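Local coordinates for protein phospholyase (Arthrobacter aurescens, PDB 5G4I) that probably catalyses the pyridoxal-phosphate-dependent breakdown of ethanolamine phosphate, a phospholyase reaction carried out on a class III transaminase framework, at residues R397-S402 and L428-L433. Sequence-based numbering, arbitrary orientation.
Sequences RGVLIS and LGQLEL
The backbones approach most closely at Arg397 and Gln430, whose CA atoms are 7.1 Å apart, so side chains have to bridge the gap between the end of helix 384-396 and helix 421-436. Arg397 does so with a chain extended from CG to NE, which carries its guanidinium along the helix surface. There NH1 donates to Gln430 OE1 at 3.1 Å, nearly straight with an N-H...O angle of 164°. The acceptor lies at the guanidinium edge, in its plane, whereas NH1 stands above the amide carbonyl plane, 39° out of it. Gln430 reaches this position by a bend at chi2 (-53°), which also brings OE1 to 3.4 Å from Arg397 CD, alongside the aliphatic part of the arginine. Gly398, with positive phi, closes the preceding helix in a Schellman motif and passes the chain into strand 399-404, an inner strand of the mixed sheet in the smaller domain of this fold-type I enzyme. Helix 421-436 packs near that sheet, with Leu431 touching Leu411 and Met413 of the adjacent strand. Leu433 approaches one face of the guanidinium, its CB 3.7 Å from Arg397 NH1. NE of the same group forms a salt bridge to Asp393, a second polar restraint on its rotation. An alanine at Arg397 is likely to leave Asp393 without its countercharge and Gln430 OE1 without this donor, while uncovering Leu433 CB. Deeper in, Val399 CG2 meets Gln430 CG at 4.3 Å, and both side chains also touch Met394 of helix 384-396.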
ATOM      1  N   ARG A 397       6.828 -30.382  17.923  1.00 15.02           N
ATOM      2  CA  ARG A 397       7.772 -30.108  19.021  1.00 15.74           C
ATOM      3  C   ARG A 397       7.683 -28.699  19.630  1.00 17.44           C
ATOM      4  O   ARG A 397       8.349 -28.372  20.594  1.00 20.37           O
ATOM      5  CB  ARG A 397       9.227 -30.384  18.544  1.00 15.99           C
ATOM      6  CG  ARG A 397       9.571 -31.871  18.203  1.00 16.37           C
ATOM      7  CD  ARG A 397      10.898 -32.010  17.510  1.00 17.11           C
ATOM      8  NE  ARG A 397      11.303 -33.421  17.320  1.00 18.72           N
ATOM      9  CZ  ARG A 397      11.811 -34.198  18.284  1.00 21.92           C
ATOM     10  NH1 ARG A 397      12.102 -33.727  19.485  1.00 22.07           N
ATOM     11  NH2 ARG A 397      12.076 -35.475  17.993  1.00 22.80           N
ATOM     12  N   GLY A 398       6.799 -27.872  19.086  1.00 15.28           N
ATOM     13  CA  GLY A 398       6.592 -26.540  19.615  1.00 15.24           C
ATOM     14  C   GLY A 398       7.480 -25.453  18.969  1.00 13.50           C
ATOM     15  O   GLY A 398       7.733 -24.460  19.667  1.00 14.43           O
ATOM     16  N   VAL A 399       7.885 -25.640  17.740  1.00 12.10           N
ATOM     17  CA  VAL A 399       8.803 -24.621  17.069  1.00 13.27           C
ATOM     18  C   VAL A 399       8.265 -24.330  15.674  1.00 12.65           C
ATOM     19  O   VAL A 399       8.088 -25.233  14.864  1.00 14.50           O
ATOM     20  CB  VAL A 399      10.295 -25.067  17.031  1.00 13.85           C
ATOM     21  CG1 VAL A 399      11.193 -23.906  16.512  1.00 13.33           C
ATOM     22  CG2 VAL A 399      10.769 -25.523  18.427  1.00 15.22           C
ATOM     23  N   LEU A 400       8.100 -23.031  15.344  1.00 12.85           N
ATOM     24  CA  LEU A 400       7.638 -22.606  14.011  1.00 12.46           C
ATOM     25  C   LEU A 400       8.821 -22.230  13.107  1.00 12.33           C
ATOM     26  O   LEU A 400       9.549 -21.293  13.428  1.00 13.21           O
ATOM     27  CB  LEU A 400       6.657 -21.381  14.127  1.00 14.15           C
ATOM     28  CG  LEU A 400       5.479 -21.576  15.059  1.00 15.20           C
ATOM     29  CD1 LEU A 400       4.668 -20.259  15.125  1.00 18.21           C
ATOM     30  CD2 LEU A 400       4.648 -22.771  14.648  1.00 16.61           C
ATOM     31  N   ILE A 401       9.043 -22.952  12.023  1.00 13.74           N
ATOM     32  CA  ILE A 401      10.005 -22.699  10.981  1.00 12.49           C
ATOM     33  C   ILE A 401       9.358 -22.899   9.578  1.00 14.45           C
ATOM     34  O   ILE A 401       8.203 -23.332   9.484  1.00 16.08           O
ATOM     35  CB  ILE A 401      11.282 -23.548  11.164  1.00 14.54           C
ATOM     36  CG1 ILE A 401      10.988 -25.056  11.046  1.00 15.27           C
ATOM     37  CG2 ILE A 401      12.054 -23.178  12.437  1.00 15.65           C
ATOM     38  CD1 ILE A 401      12.219 -25.887  10.834  1.00 18.12           C
ATOM     39  N   SER A 402      10.061 -22.565   8.558  1.00 15.66           N
ATOM     40  CA  SER A 402       9.581 -22.722   7.181  1.00 17.40           C
ATOM     41  C   SER A 402      10.724 -23.153   6.232  1.00 15.68           C
ATOM     42  O   SER A 402      11.792 -23.647   6.615  1.00 15.35           O
ATOM     43  CB  SER A 402       8.891 -21.453   6.683  1.00 19.67           C
ATOM     44  OG  SER A 402       8.014 -21.787   5.570  1.00 28.28           O
ATOM     45  N   LEU A 428      17.661 -25.206  18.258  1.00 11.21           N
ATOM     46  CA  LEU A 428      18.743 -26.042  17.687  1.00 12.79           C
ATOM     47  C   LEU A 428      18.733 -27.495  18.251  1.00 13.28           C
ATOM     48  O   LEU A 428      18.940 -28.483  17.533  1.00 13.34           O
ATOM     49  CB  LEU A 428      20.136 -25.366  17.893  1.00 12.60           C
ATOM     50  CG  LEU A 428      20.331 -24.047  17.041  1.00 13.97           C
ATOM     51  CD1 LEU A 428      21.505 -23.302  17.676  1.00 16.19           C
ATOM     52  CD2 LEU A 428      20.554 -24.358  15.610  1.00 16.81           C
ATOM     53  N   GLY A 429      18.388 -27.594  19.530  1.00 11.74           N
ATOM     54  CA  GLY A 429      18.284 -28.967  20.159  1.00 14.49           C
ATOM     55  C   GLY A 429      17.093 -29.756  19.560  1.00 14.23           C
ATOM     56  O   GLY A 429      17.213 -30.935  19.189  1.00 13.39           O
ATOM     57  N   GLN A 430      15.950 -29.078  19.374  1.00 13.36           N
ATOM     58  CA  GLN A 430      14.813 -29.761  18.691  1.00 13.34           C
ATOM     59  C   GLN A 430      15.141 -30.087  17.248  1.00 13.16           C
ATOM     60  O   GLN A 430      14.767 -31.197  16.773  1.00 14.57           O
ATOM     61  CB  GLN A 430      13.541 -28.890  18.828  1.00 13.05           C
ATOM     62  CG  GLN A 430      13.040 -28.739  20.202  1.00 13.17           C
ATOM     63  CD  GLN A 430      12.798 -30.044  20.977  1.00 17.07           C
ATOM     64  OE1 GLN A 430      11.980 -30.865  20.556  1.00 18.05           O
ATOM     65  NE2 GLN A 430      13.538 -30.271  22.072  1.00 17.57           N
ATOM     66  N   LEU A 431      15.890 -29.250  16.537  1.00 12.37           N
ATOM     67  CA  LEU A 431      16.262 -29.497  15.187  1.00 14.54           C
ATOM     68  C   LEU A 431      17.137 -30.728  15.066  1.00 15.29           C
ATOM     69  O   LEU A 431      16.915 -31.611  14.181  1.00 15.08           O
ATOM     70  CB  LEU A 431      16.951 -28.280  14.553  1.00 14.96           C
ATOM     71  CG  LEU A 431      17.502 -28.443  13.121  1.00 17.60           C
ATOM     72  CD1 LEU A 431      16.350 -28.767  12.159  1.00 17.25           C
ATOM     73  CD2 LEU A 431      18.261 -27.203  12.674  1.00 18.09           C
ATOM     74  N   GLU A 432      18.149 -30.828  15.957  1.00 14.91           N
ATOM     75  CA  GLU A 432      18.984 -32.066  16.000  1.00 15.75           C
ATOM     76  C   GLU A 432      18.199 -33.339  16.280  1.00 14.33           C
ATOM     77  O   GLU A 432      18.444 -34.328  15.571  1.00 17.25           O
ATOM     78  CB  GLU A 432      20.086 -31.950  17.045  1.00 17.35           C
ATOM     79  CG  GLU A 432      21.107 -30.931  16.615  1.00 17.99           C
ATOM     80  CD  GLU A 432      22.574 -31.295  17.235  1.00 22.03           C
ATOM     81  OE1 GLU A 432      23.207 -32.227  16.690  1.00 26.44           O
ATOM     82  OE2 GLU A 432      22.919 -30.624  18.121  1.00 26.66           O
ATOM     83  N   LEU A 433      17.283 -33.299  17.212  1.00 14.62           N
ATOM     84  CA  LEU A 433      16.442 -34.449  17.494  1.00 16.62           C
ATOM     85  C   LEU A 433      15.516 -34.795  16.323  1.00 19.25           C
ATOM     86  O   LEU A 433      15.304 -35.985  15.953  1.00 19.61           O
ATOM     87  CB  LEU A 433      15.691 -34.249  18.784  1.00 15.39           C
ATOM     88  CG  LEU A 433      16.569 -34.146  20.071  1.00 15.87           C
ATOM     89  CD1 LEU A 433      15.748 -33.647  21.192  1.00 16.99           C
ATOM     90  CD2 LEU A 433      17.323 -35.446  20.407  1.00 18.22           C
TER